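Local coordinates for putative S-adenosylmethionine-dependent methyltransferase (Bacteroides thetaiotaomicron, PDB 1WYZ), which is probably a methyltransferase that uses S-adenosylmethionine, related to the RsmI-like enzymes, although its own substrate is not established, at residues Y6-T11 with I116-P121; T15-V20 with L47-R52; R30-F35 with G83-V88. One frame throughout, in Å; residues are numbered along the deposited sequence.

In the fold
All three contacts belong to the N-terminal alpha/beta domain. Contacts 1 and 3 share its parallel sheet: strand 86-89 runs beside strand 5-8, with probable hydrogen bonds from Leu8 N to Val88 O and from Tyr6 N to Met86 O, both 2.7 Å, and the contacts are centred about 13 Å apart. Contact 2 flanks the sheet, its centre about 13 Å from contact 1 and 18 Å from contact 3. It touches contact 1 through Leu17 CD1 and Thr11 CG2, 3.7 Å apart. A salt bridge, Asp51 OD2 to Arg30 NE at 2.7 Å, joins it to contact 3. No cofactor is modelled; in relatives S-adenosylmethionine binds between the two domains. The second subunit touches contacts 1 and 2.

Contact 1 of 3, residues Y6-T11 with I116-P121; sequences YLLPVT and IPLVGP
Tyr6 and Ile116 form the tight end of this pair of parallel strands. Their side chains run side by side on one face of the sheet, and Ile116 CG2 sits over the tyrosine ring in a CH-pi contact, 3.7 Å from its centroid. Leu118 CD2 comes in at the ring's edge. Behind them Leu7 N donates to Ile116 O at 3.0 Å, approaching from above the carbonyl plane; the return bond, Leu118 N to Leu7 O, is straight (171°) but weak at 3.3 Å. Past the strands the ring of Pro9 takes over: its CG lies 3.3 Å from Leu118 O, while Pro9 CB packs on the CA of Gly120. Beyond this the contact loosens. Val10 and Thr11 are partly exposed, with their CB atoms directed away from 116-121, leaving Val10 O, 3.5 Å from Pro121 CG, as the main touch; Thr11 OG1 is hydrogen-bonded to Gly13 O. Met129 and Leu126 of the second subunit pack on Leu7 and Pro117. Within this chain 115-117 is the outermost strand of the parallel sheet, 5-8 lies between it and 86-89, and helix 24-29 covers Leu8 and Leu118.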
ATOM      1  N   TYR A   6       7.212  -7.070  14.703  1.00 34.52           N
ATOM      2  CA  TYR A   6       5.942  -6.884  14.026  1.00 33.65           C
ATOM      3  C   TYR A   6       5.667  -5.396  13.798  1.00 34.53           C
ATOM      4  O   TYR A   6       5.616  -4.613  14.750  1.00 36.67           O
ATOM      5  CB  TYR A   6       4.826  -7.482  14.876  1.00 33.19           C
ATOM      6  CG  TYR A   6       4.731  -8.997  14.824  1.00 33.97           C
ATOM      7  CD1 TYR A   6       3.991  -9.632  13.827  1.00 34.04           C
ATOM      8  CD2 TYR A   6       5.328  -9.789  15.800  1.00 31.78           C
ATOM      9  CE1 TYR A   6       3.839 -11.017  13.807  1.00 31.83           C
ATOM     10  CE2 TYR A   6       5.182 -11.177  15.790  1.00 31.15           C
ATOM     11  CZ  TYR A   6       4.430 -11.786  14.790  1.00 32.85           C
ATOM     12  OH  TYR A   6       4.254 -13.157  14.782  1.00 34.03           O
ATOM     13  N   LEU A   7       5.510  -5.006  12.537  1.00 30.79           N
ATOM     14  CA  LEU A   7       5.216  -3.619  12.182  1.00 29.83           C
ATOM     15  C   LEU A   7       3.709  -3.431  12.279  1.00 31.05           C
ATOM     16  O   LEU A   7       2.981  -3.813  11.371  1.00 31.03           O
ATOM     17  CB  LEU A   7       5.699  -3.346  10.761  1.00 22.91           C
ATOM     18  CG  LEU A   7       7.152  -2.872  10.601  1.00 21.68           C
ATOM     19  CD1 LEU A   7       7.999  -3.289  11.780  1.00 14.66           C
ATOM     20  CD2 LEU A   7       7.708  -3.405   9.290  1.00 19.23           C
ATOM     21  N   LEU A   8       3.253  -2.832  13.378  1.00 33.83           N
ATOM     22  CA  LEU A   8       1.818  -2.633  13.633  1.00 36.66           C
ATOM     23  C   LEU A   8       1.084  -1.391  13.093  1.00 34.96           C
ATOM     24  O   LEU A   8       1.375  -0.271  13.489  1.00 37.39           O
ATOM     25  CB  LEU A   8       1.573  -2.692  15.143  1.00 45.13           C
ATOM     26  CG  LEU A   8       2.220  -3.868  15.872  1.00 45.14           C
ATOM     27  CD1 LEU A   8       1.903  -3.771  17.353  1.00 45.50           C
ATOM     28  CD2 LEU A   8       1.703  -5.176  15.279  1.00 46.26           C
ATOM     29  N   PRO A   9       0.123  -1.579  12.177  1.00 25.54           N
ATOM     30  CA  PRO A   9      -0.580  -0.390  11.677  1.00 25.76           C
ATOM     31  C   PRO A   9      -1.766   0.084  12.540  1.00 25.13           C
ATOM     32  O   PRO A   9      -2.389  -0.704  13.246  1.00 25.12           O
ATOM     33  CB  PRO A   9      -0.992  -0.800  10.257  1.00 30.72           C
ATOM     34  CG  PRO A   9      -1.064  -2.303  10.307  1.00 28.11           C
ATOM     35  CD  PRO A   9       0.084  -2.682  11.193  1.00 29.27           C
ATOM     36  N   VAL A  10      -2.059   1.379  12.490  1.00 37.92           N
ATOM     37  CA  VAL A  10      -3.183   1.958  13.254  1.00 40.50           C
ATOM     38  C   VAL A  10      -4.221   2.530  12.284  1.00 41.58           C
ATOM     39  O   VAL A  10      -4.063   2.408  11.068  1.00 40.48           O
ATOM     40  CB  VAL A  10      -2.717   3.111  14.199  1.00 30.29           C
ATOM     41  CG1 VAL A  10      -1.715   2.591  15.224  1.00 28.29           C
ATOM     42  CG2 VAL A  10      -2.108   4.241  13.378  1.00 28.26           C
ATOM     43  N   THR A  11      -5.266   3.163  12.812  1.00 37.86           N
ATOM     44  CA  THR A  11      -6.314   3.735  11.960  1.00 39.72           C
ATOM     45  C   THR A  11      -5.878   5.014  11.240  1.00 41.49           C
ATOM     46  O   THR A  11      -5.055   5.777  11.747  1.00 42.99           O
ATOM     47  CB  THR A  11      -7.589   4.085  12.769  1.00 49.82           C
ATOM     48  OG1 THR A  11      -7.275   5.072  13.759  1.00 50.85           O
ATOM     49  CG2 THR A  11      -8.161   2.846  13.446  1.00 48.23           C
ATOM     50  N   ILE A 116       8.131  -8.597  10.269  1.00 28.72           N
ATOM     51  CA  ILE A 116       6.880  -9.018   9.674  1.00 30.02           C
ATOM     52  C   ILE A 116       5.834  -7.908   9.753  1.00 29.19           C
ATOM     53  O   ILE A 116       5.435  -7.473  10.832  1.00 28.20           O
ATOM     54  CB  ILE A 116       6.400 -10.345  10.328  1.00 41.92           C
ATOM     55  CG1 ILE A 116       4.910 -10.553  10.086  1.00 43.29           C
ATOM     56  CG2 ILE A 116       6.776 -10.368  11.786  1.00 41.12           C
ATOM     57  CD1 ILE A 116       4.398 -11.960  10.385  1.00 47.00           C
ATOM     58  N   PRO A 117       5.401  -7.409   8.584  1.00 32.16           N
ATOM     59  CA  PRO A 117       4.403  -6.340   8.498  1.00 30.26           C
ATOM     60  C   PRO A 117       2.965  -6.893   8.515  1.00 29.70           C
ATOM     61  O   PRO A 117       2.672  -7.889   7.858  1.00 27.19           O
ATOM     62  CB  PRO A 117       4.747  -5.681   7.165  1.00 24.28           C
ATOM     63  CG  PRO A 117       5.039  -6.897   6.304  1.00 24.01           C
ATOM     64  CD  PRO A 117       5.891  -7.777   7.237  1.00 23.74           C
ATOM     65  N   LEU A 118       2.078  -6.257   9.273  1.00 36.46           N
ATOM     66  CA  LEU A 118       0.693  -6.715   9.326  1.00 37.19           C
ATOM     67  C   LEU A 118      -0.194  -5.802   8.479  1.00 36.89           C
ATOM     68  O   LEU A 118       0.117  -4.623   8.293  1.00 36.43           O
ATOM     69  CB  LEU A 118       0.196  -6.758  10.775  1.00 25.45           C
ATOM     70  CG  LEU A 118       0.983  -7.650  11.740  1.00 26.08           C
ATOM     71  CD1 LEU A 118       0.213  -7.760  13.055  1.00 24.20           C
ATOM     72  CD2 LEU A 118       1.194  -9.043  11.140  1.00 24.86           C
ATOM     73  N   VAL A 119      -1.292  -6.347   7.964  1.00 28.60           N
ATOM     74  CA  VAL A 119      -2.193  -5.578   7.117  1.00 29.68           C
ATOM     75  C   VAL A 119      -2.855  -4.396   7.822  1.00 29.09           C
ATOM     76  O   VAL A 119      -3.292  -4.487   8.965  1.00 29.36           O
ATOM     77  CB  VAL A 119      -3.282  -6.480   6.513  1.00 31.37           C
ATOM     78  CG1 VAL A 119      -4.190  -5.664   5.615  1.00 33.73           C
ATOM     79  CG2 VAL A 119      -2.642  -7.601   5.716  1.00 32.96           C
ATOM     80  N   GLY A 120      -2.922  -3.275   7.121  1.00 33.70           N
ATOM     81  CA  GLY A 120      -3.527  -2.104   7.708  1.00 35.51           C
ATOM     82  C   GLY A 120      -4.002  -1.151   6.639  1.00 35.72           C
ATOM     83  O   GLY A 120      -3.695  -1.335   5.459  1.00 36.84           O
ATOM     84  N   PRO A 121      -4.763  -0.122   7.017  1.00 27.99           N
ATOM     85  CA  PRO A 121      -5.209   0.786   5.971  1.00 28.76           C
ATOM     86  C   PRO A 121      -4.027   1.613   5.470  1.00 29.69           C
ATOM     87  O   PRO A 121      -3.186   2.060   6.255  1.00 29.09           O
ATOM     88  CB  PRO A 121      -6.266   1.623   6.684  1.00 30.68           C
ATOM     89  CG  PRO A 121      -5.680   1.776   8.050  1.00 29.96           C
ATOM     90  CD  PRO A 121      -5.141   0.372   8.352  1.00 29.91           C
TER

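Contact 2 of 3, residues T15-V20 with L47-R52; sequences TPLEQV and LKKVDR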
ATOM      1  N   THR A  15     -12.101   5.943  13.408  1.00 34.81           N
ATOM      2  CA  THR A  15     -13.015   4.867  13.035  1.00 32.71           C
ATOM      3  C   THR A  15     -12.856   3.663  13.938  1.00 30.86           C
ATOM      4  O   THR A  15     -11.845   3.506  14.605  1.00 28.68           O
ATOM      5  CB  THR A  15     -12.748   4.344  11.612  1.00 38.59           C
ATOM      6  OG1 THR A  15     -11.412   3.819  11.554  1.00 37.74           O
ATOM      7  CG2 THR A  15     -12.930   5.440  10.579  1.00 36.96           C
ATOM      8  N   PRO A  16     -13.864   2.785  13.958  1.00 42.21           N
ATOM      9  CA  PRO A  16     -13.769   1.583  14.799  1.00 41.42           C
ATOM     10  C   PRO A  16     -12.601   0.742  14.270  1.00 41.61           C
ATOM     11  O   PRO A  16     -12.558   0.420  13.082  1.00 41.14           O
ATOM     12  CB  PRO A  16     -15.115   0.894  14.572  1.00 38.73           C
ATOM     13  CG  PRO A  16     -16.047   2.055  14.251  1.00 40.87           C
ATOM     14  CD  PRO A  16     -15.200   2.914  13.342  1.00 37.76           C
ATOM     15  N   LEU A  17     -11.656   0.403  15.142  1.00 48.72           N
ATOM     16  CA  LEU A  17     -10.492  -0.392  14.745  1.00 49.17           C
ATOM     17  C   LEU A  17     -10.813  -1.612  13.868  1.00 50.69           C
ATOM     18  O   LEU A  17     -10.027  -1.979  12.993  1.00 51.39           O
ATOM     19  CB  LEU A  17      -9.722  -0.860  15.982  1.00 32.32           C
ATOM     20  CG  LEU A  17      -8.579   0.010  16.507  1.00 32.61           C
ATOM     21  CD1 LEU A  17      -9.064   1.412  16.790  1.00 31.20           C
ATOM     22  CD2 LEU A  17      -8.001  -0.632  17.767  1.00 33.41           C
ATOM     23  N   GLU A  18     -11.963  -2.232  14.095  1.00 39.38           N
ATOM     24  CA  GLU A  18     -12.360  -3.407  13.330  1.00 41.70           C
ATOM     25  C   GLU A  18     -12.766  -3.121  11.880  1.00 40.21           C
ATOM     26  O   GLU A  18     -12.958  -4.049  11.087  1.00 39.79           O
ATOM     27  CB  GLU A  18     -13.509  -4.136  14.041  1.00 76.51           C
ATOM     28  CG  GLU A  18     -14.681  -3.245  14.429  1.00 82.12           C
ATOM     29  CD  GLU A  18     -14.496  -2.575  15.787  1.00 84.34           C
ATOM     30  OE1 GLU A  18     -13.544  -1.781  15.962  1.00 83.33           O
ATOM     31  OE2 GLU A  18     -15.318  -2.851  16.687  1.00 85.48           O
ATOM     32  N   GLN A  19     -12.908  -1.850  11.532  1.00 37.52           N
ATOM     33  CA  GLN A  19     -13.287  -1.491  10.170  1.00 36.32           C
ATOM     34  C   GLN A  19     -12.056  -1.474   9.261  1.00 33.58           C
ATOM     35  O   GLN A  19     -12.160  -1.632   8.042  1.00 31.63           O
ATOM     36  CB  GLN A  19     -13.943  -0.110  10.160  1.00 49.98           C
ATOM     37  CG  GLN A  19     -14.579   0.315   8.836  1.00 50.71           C
ATOM     38  CD  GLN A  19     -14.578   1.836   8.649  1.00 52.86           C
ATOM     39  OE1 GLN A  19     -15.001   2.588   9.532  1.00 53.50           O
ATOM     40  NE2 GLN A  19     -14.100   2.289   7.496  1.00 50.39           N
ATOM     41  N   VAL A  20     -10.882  -1.303   9.861  1.00 34.87           N
ATOM     42  CA  VAL A  20      -9.666  -1.218   9.069  1.00 32.25           C
ATOM     43  C   VAL A  20      -8.483  -2.094   9.490  1.00 32.39           C
ATOM     44  O   VAL A  20      -7.438  -2.063   8.840  1.00 29.99           O
ATOM     45  CB  VAL A  20      -9.215   0.247   8.995  1.00 31.06           C
ATOM     46  CG1 VAL A  20     -10.312   1.090   8.322  1.00 26.52           C
ATOM     47  CG2 VAL A  20      -8.921   0.772  10.400  1.00 28.24           C
ATOM     48  N   LEU A  47      -3.266   1.012  22.142  1.00 43.93           N
ATOM     49  CA  LEU A  47      -3.317  -0.343  22.680  1.00 44.76           C
ATOM     50  C   LEU A  47      -4.523  -0.531  23.596  1.00 45.30           C
ATOM     51  O   LEU A  47      -4.985  -1.652  23.793  1.00 44.90           O
ATOM     52  CB  LEU A  47      -2.018  -0.678  23.429  1.00 48.73           C
ATOM     53  CG  LEU A  47      -0.722  -0.796  22.607  1.00 46.75           C
ATOM     54  CD1 LEU A  47       0.443  -1.004  23.558  1.00 45.34           C
ATOM     55  CD2 LEU A  47      -0.812  -1.954  21.615  1.00 45.22           C
ATOM     56  N   LYS A  48      -5.033   0.570  24.147  1.00 53.63           N
ATOM     57  CA  LYS A  48      -6.198   0.521  25.027  1.00 55.89           C
ATOM     58  C   LYS A  48      -7.418   0.169  24.196  1.00 56.66           C
ATOM     59  O   LYS A  48      -8.255  -0.636  24.607  1.00 55.17           O
ATOM     60  CB  LYS A  48      -6.423   1.876  25.712  1.00 79.89           C
ATOM     61  CG  LYS A  48      -5.879   1.994  27.144  1.00 83.13           C
ATOM     62  CD  LYS A  48      -6.775   1.300  28.180  1.00 84.19           C
ATOM     63  CE  LYS A  48      -6.243  -0.064  28.608  1.00 84.05           C
ATOM     64  NZ  LYS A  48      -6.360  -1.097  27.550  1.00 85.66           N
ATOM     65  N   LYS A  49      -7.507   0.780  23.021  1.00 46.22           N
ATOM     66  CA  LYS A  49      -8.614   0.545  22.109  1.00 47.66           C
ATOM     67  C   LYS A  49      -8.494  -0.855  21.488  1.00 47.54           C
ATOM     68  O   LYS A  49      -9.489  -1.456  21.081  1.00 46.13           O
ATOM     69  CB  LYS A  49      -8.606   1.627  21.027  1.00 70.91           C
ATOM     70  CG  LYS A  49      -9.984   2.154  20.635  1.00 74.38           C
ATOM     71  CD  LYS A  49     -10.766   1.168  19.775  1.00 76.52           C
ATOM     72  CE  LYS A  49     -11.999   1.824  19.159  1.00 76.96           C
ATOM     73  NZ  LYS A  49     -12.600   0.983  18.081  1.00 78.18           N
ATOM     74  N   VAL A  50      -7.271  -1.374  21.433  1.00 57.60           N
ATOM     75  CA  VAL A  50      -7.026  -2.702  20.875  1.00 58.49           C
ATOM     76  C   VAL A  50      -7.481  -3.801  21.824  1.00 60.12           C
ATOM     77  O   VAL A  50      -8.046  -4.804  21.390  1.00 60.34           O
ATOM     78  CB  VAL A  50      -5.534  -2.940  20.600  1.00 64.68           C
ATOM     79  CG1 VAL A  50      -5.341  -4.318  19.973  1.00 62.96           C
ATOM     80  CG2 VAL A  50      -4.987  -1.848  19.708  1.00 65.15           C
ATOM     81  N   ASP A  51      -7.206  -3.619  23.114  1.00 66.02           N
ATOM     82  CA  ASP A  51      -7.577  -4.594  24.138  1.00 68.62           C
ATOM     83  C   ASP A  51      -7.611  -3.930  25.521  1.00 70.45           C
ATOM     84  O   ASP A  51      -6.654  -3.261  25.918  1.00 71.06           O
ATOM     85  CB  ASP A  51      -6.569  -5.749  24.155  1.00 71.70           C
ATOM     86  CG  ASP A  51      -7.072  -6.955  24.931  1.00 71.58           C
ATOM     87  OD1 ASP A  51      -7.688  -6.759  25.998  1.00 72.44           O
ATOM     88  OD2 ASP A  51      -6.848  -8.097  24.475  1.00 70.56           O
ATOM     89  N   ARG A  52      -8.710  -4.117  26.247  1.00 89.56           N
ATOM     90  CA  ARG A  52      -8.855  -3.534  27.578  1.00 92.46           C
ATOM     91  C   ARG A  52      -7.927  -4.194  28.585  1.00 92.19           C
ATOM     92  O   ARG A  52      -7.396  -3.531  29.476  1.00 90.15           O
ATOM     93  CB  ARG A  52     -10.297  -3.674  28.082  1.00108.58           C
ATOM     94  CG  ARG A  52     -11.169  -2.436  27.905  1.00114.89           C
ATOM     95  CD  ARG A  52     -11.552  -2.211  26.452  1.00121.18           C
ATOM     96  NE  ARG A  52     -12.402  -3.283  25.939  1.00126.74           N
ATOM     97  CZ  ARG A  52     -13.585  -3.612  26.452  1.00129.64           C
ATOM     98  NH1 ARG A  52     -14.068  -2.951  27.498  1.00130.69           N
ATOM     99  NH2 ARG A  52     -14.280  -4.612  25.924  1.00131.33           N
TER
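Leu17 and Lys49 supply most of the buried surface, in equal shares, with Val50 a distant third. Leu17 points from the start of a weakly bonded helical turn, about 17-20, straight at the last turn of helix 40-50, and its two methyl groups divide the work. CD1 lies on the aliphatic part of Lys49, 3.4 Å from Lys49 CD. CD2 reaches further in, to the backbone of Lys49 and to the side chain of Val50, whose CG2 is 3.8 Å from Leu17 CD2.

Lys49 bends at its second torsion (chi2 -75°) and is extended from there on. The two side chains meet tip to tip, the Lys49 methylenes against the leucine methyls, and NZ ends at the beginning of the turn. It lies 3.1 Å from Leu17 N; both are donors, so this is a close approach without a hydrogen bond. A positive charge at the amino end of a short helix is probably unfavourable, and Glu18 would offset it: with CG in the crowded position between N and the carbonyl carbon (chi1 51°) and a bend at chi2 (-87°), its OE1 stands 3.6 Å from Lys49 NZ, a long salt bridge on the solvent side.

Val50 also packs on Thr26 and Ile29 of helix 24-29, and Leu17 on Thr11. Val20, at the other end of the turn, meets Val119 of the second subunit. At the protein surface this joins a single helical turn to the C-terminal end of a helix that flanks the parallel sheet in an alpha/beta domain.

Contact 3 of 3, residues R30-F35 with G83-V88; sequences RGIRHF and GASMGV
Gly87 faces Phe35 across two parallel strands with no side chain of its own, and it is Ile32, three residues before the phenylalanine, that packs against both. Ile32 CG2 stands anti to the backbone N; it comes to 3.4 Å from Gly87 N and also lies over a face of the Phe35 ring, 3.5 Å above the plane and offset toward the rim. One methyl group thus packs at once on a strand backbone and on an aromatic ring from its own segment.

Between the two segments Gly87 N donates to His34 O at 3.2 Å with the donor in the carbonyl plane and an N-H...O angle of 158°; the pairing continues with a backbone bond between Gly87 and Ile36. One residue on from His34, Phe35 CA leans on Gly87 O at 3.2 Å in a CA-H...O contact. These are strands 34-37 and 86-89, neighbours in the parallel sheet of the N-terminal domain; the chain between them runs through helix 40-50, edge strand 62-63 and helix 70-81, so both connections are beta-alpha-beta crossovers.

His34 and Met86 share the opposite face from Phe35. The selenomethionine bends at its third torsion (chi3 92°), which brings Met86 CE to 3.3 Å from His34 CB, so that the methyl group meets the root of the histidine more closely than its ring. Pro79 of helix 70-81 packs on both residues, and Leu80 on Met86. Toward Ala84 the contact reaches the surface: the Ala84 CB approaches His34 CE1 obliquely at 4.3 Å, and the Ser85 hydroxyl is hydrogen-bonded to Glu2 O.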
ATOM      1  N   ARG A  30      -1.420  -8.765  21.759  1.00 68.18           N
ATOM      2  CA  ARG A  30      -1.574  -9.298  23.110  1.00 70.48           C
ATOM      3  C   ARG A  30      -0.281  -9.958  23.585  1.00 73.86           C
ATOM      4  O   ARG A  30      -0.033 -10.072  24.791  1.00 74.67           O
ATOM      5  CB  ARG A  30      -2.705 -10.330  23.148  1.00 43.69           C
ATOM      6  CG  ARG A  30      -4.090  -9.725  23.081  1.00 44.59           C
ATOM      7  CD  ARG A  30      -5.163 -10.779  22.937  1.00 42.88           C
ATOM      8  NE  ARG A  30      -6.479 -10.162  22.801  1.00 43.97           N
ATOM      9  CZ  ARG A  30      -7.487 -10.686  22.107  1.00 44.50           C
ATOM     10  NH1 ARG A  30      -7.334 -11.847  21.478  1.00 43.13           N
ATOM     11  NH2 ARG A  30      -8.643 -10.038  22.033  1.00 42.49           N
ATOM     12  N   GLY A  31       0.538 -10.398  22.634  1.00 61.65           N
ATOM     13  CA  GLY A  31       1.786 -11.043  22.984  1.00 62.20           C
ATOM     14  C   GLY A  31       2.915 -10.076  23.279  1.00 63.64           C
ATOM     15  O   GLY A  31       3.607 -10.201  24.289  1.00 64.90           O
ATOM     16  N   ILE A  32       3.098  -9.102  22.396  1.00 48.59           N
ATOM     17  CA  ILE A  32       4.162  -8.111  22.525  1.00 48.66           C
ATOM     18  C   ILE A  32       4.168  -7.356  23.848  1.00 48.81           C
ATOM     19  O   ILE A  32       3.133  -6.883  24.305  1.00 46.99           O
ATOM     20  CB  ILE A  32       4.079  -7.108  21.380  1.00 62.80           C
ATOM     21  CG1 ILE A  32       4.112  -7.866  20.049  1.00 62.78           C
ATOM     22  CG2 ILE A  32       5.212  -6.110  21.481  1.00 63.04           C
ATOM     23  CD1 ILE A  32       5.420  -8.501  19.617  1.00 68.59           C
ATOM     24  N   ARG A  33       5.352  -7.245  24.444  1.00 48.37           N
ATOM     25  CA  ARG A  33       5.543  -6.557  25.722  1.00 49.64           C
ATOM     26  C   ARG A  33       6.345  -5.274  25.542  1.00 46.35           C
ATOM     27  O   ARG A  33       6.324  -4.396  26.404  1.00 45.21           O
ATOM     28  CB  ARG A  33       6.312  -7.444  26.705  1.00 83.03           C
ATOM     29  CG  ARG A  33       5.638  -8.752  27.090  1.00 92.43           C
ATOM     30  CD  ARG A  33       6.542  -9.532  28.042  1.00 99.34           C
ATOM     31  NE  ARG A  33       5.910 -10.743  28.556  1.00108.44           N
ATOM     32  CZ  ARG A  33       6.483 -11.575  29.423  1.00112.64           C
ATOM     33  NH1 ARG A  33       7.709 -11.327  29.875  1.00115.68           N
ATOM     34  NH2 ARG A  33       5.827 -12.651  29.845  1.00116.00           N
ATOM     35  N   HIS A  34       7.068  -5.187  24.425  1.00 58.36           N
ATOM     36  CA  HIS A  34       7.914  -4.029  24.118  1.00 54.15           C
ATOM     37  C   HIS A  34       7.564  -3.404  22.770  1.00 50.97           C
ATOM     38  O   HIS A  34       7.627  -4.067  21.741  1.00 50.86           O
ATOM     39  CB  HIS A  34       9.388  -4.446  24.070  1.00 40.64           C
ATOM     40  CG  HIS A  34       9.793  -5.389  25.159  1.00 39.35           C
ATOM     41  ND1 HIS A  34       9.175  -6.603  25.361  1.00 40.55           N
ATOM     42  CD2 HIS A  34      10.785  -5.315  26.079  1.00 41.02           C
ATOM     43  CE1 HIS A  34       9.767  -7.238  26.357  1.00 39.69           C
ATOM     44  NE2 HIS A  34      10.747  -6.478  26.809  1.00 40.46           N
ATOM     45  N   PHE A  35       7.226  -2.124  22.772  1.00 36.44           N
ATOM     46  CA  PHE A  35       6.888  -1.441  21.534  1.00 34.79           C
ATOM     47  C   PHE A  35       7.852  -0.300  21.253  1.00 35.30           C
ATOM     48  O   PHE A  35       8.364   0.331  22.166  1.00 35.22           O
ATOM     49  CB  PHE A  35       5.464  -0.872  21.597  1.00 26.51           C
ATOM     50  CG  PHE A  35       4.416  -1.895  21.899  1.00 22.49           C
ATOM     51  CD1 PHE A  35       4.184  -2.312  23.209  1.00 21.05           C
ATOM     52  CD2 PHE A  35       3.689  -2.487  20.867  1.00 21.21           C
ATOM     53  CE1 PHE A  35       3.248  -3.313  23.487  1.00 21.06           C
ATOM     54  CE2 PHE A  35       2.744  -3.498  21.139  1.00 21.82           C
ATOM     55  CZ  PHE A  35       2.526  -3.910  22.447  1.00 18.00           C
ATOM     56  N   GLY A  83      14.963 -12.753  22.074  1.00 36.27           N
ATOM     57  CA  GLY A  83      13.963 -13.780  21.856  1.00 35.04           C
ATOM     58  C   GLY A  83      12.540 -13.349  22.148  1.00 35.35           C
ATOM     59  O   GLY A  83      11.618 -14.166  22.089  1.00 36.01           O
ATOM     60  N   ALA A  84      12.355 -12.074  22.473  1.00 36.62           N
ATOM     61  CA  ALA A  84      11.022 -11.541  22.756  1.00 35.87           C
ATOM     62  C   ALA A  84      10.517 -10.765  21.542  1.00 36.19           C
ATOM     63  O   ALA A  84      11.270 -10.006  20.930  1.00 37.85           O
ATOM     64  CB  ALA A  84      11.067 -10.631  23.975  1.00 29.43           C
ATOM     65  N   SER A  85       9.248 -10.953  21.188  1.00 32.97           N
ATOM     66  CA  SER A  85       8.677 -10.252  20.042  1.00 33.41           C
ATOM     67  C   SER A  85       8.423  -8.778  20.370  1.00 33.81           C
ATOM     68  O   SER A  85       8.122  -8.441  21.514  1.00 34.38           O
ATOM     69  CB  SER A  85       7.378 -10.933  19.608  1.00 32.85           C
ATOM     70  OG  SER A  85       7.626 -12.258  19.156  1.00 30.41           O
HETATM   71  N   MSE A  86       8.567  -7.904  19.373  1.00 29.56           N
HETATM   72  CA  MSE A  86       8.347  -6.470  19.564  1.00 29.71           C
HETATM   73  C   MSE A  86       7.485  -5.869  18.466  1.00 29.36           C
HETATM   74  O   MSE A  86       7.427  -6.383  17.354  1.00 30.13           O
HETATM   75  CB  MSE A  86       9.666  -5.711  19.596  1.00 33.32           C
HETATM   76  CG  MSE A  86      10.620  -6.104  20.698  1.00 34.93           C
HETATM   77 SE   MSE A  86      12.183  -4.944  20.618  1.00 49.33          SE
HETATM   78  CE  MSE A  86      11.620  -3.536  21.842  1.00 40.35           C
ATOM     79  N   GLY A  87       6.815  -4.766  18.769  1.00 36.13           N
ATOM     80  CA  GLY A  87       5.988  -4.145  17.756  1.00 36.82           C
ATOM     81  C   GLY A  87       6.360  -2.694  17.510  1.00 38.33           C
ATOM     82  O   GLY A  87       6.924  -2.041  18.384  1.00 38.34           O
ATOM     83  N   VAL A  88       6.067  -2.200  16.309  1.00 37.98           N
ATOM     84  CA  VAL A  88       6.332  -0.808  15.965  1.00 40.21           C
ATOM     85  C   VAL A  88       4.958  -0.204  15.684  1.00 42.30           C
ATOM     86  O   VAL A  88       4.124  -0.839  15.036  1.00 41.30           O
ATOM     87  CB  VAL A  88       7.232  -0.673  14.713  1.00 36.56           C
ATOM     88  CG1 VAL A  88       7.514   0.785  14.447  1.00 35.70           C
ATOM     89  CG2 VAL A  88       8.540  -1.420  14.913  1.00 34.52           C
TER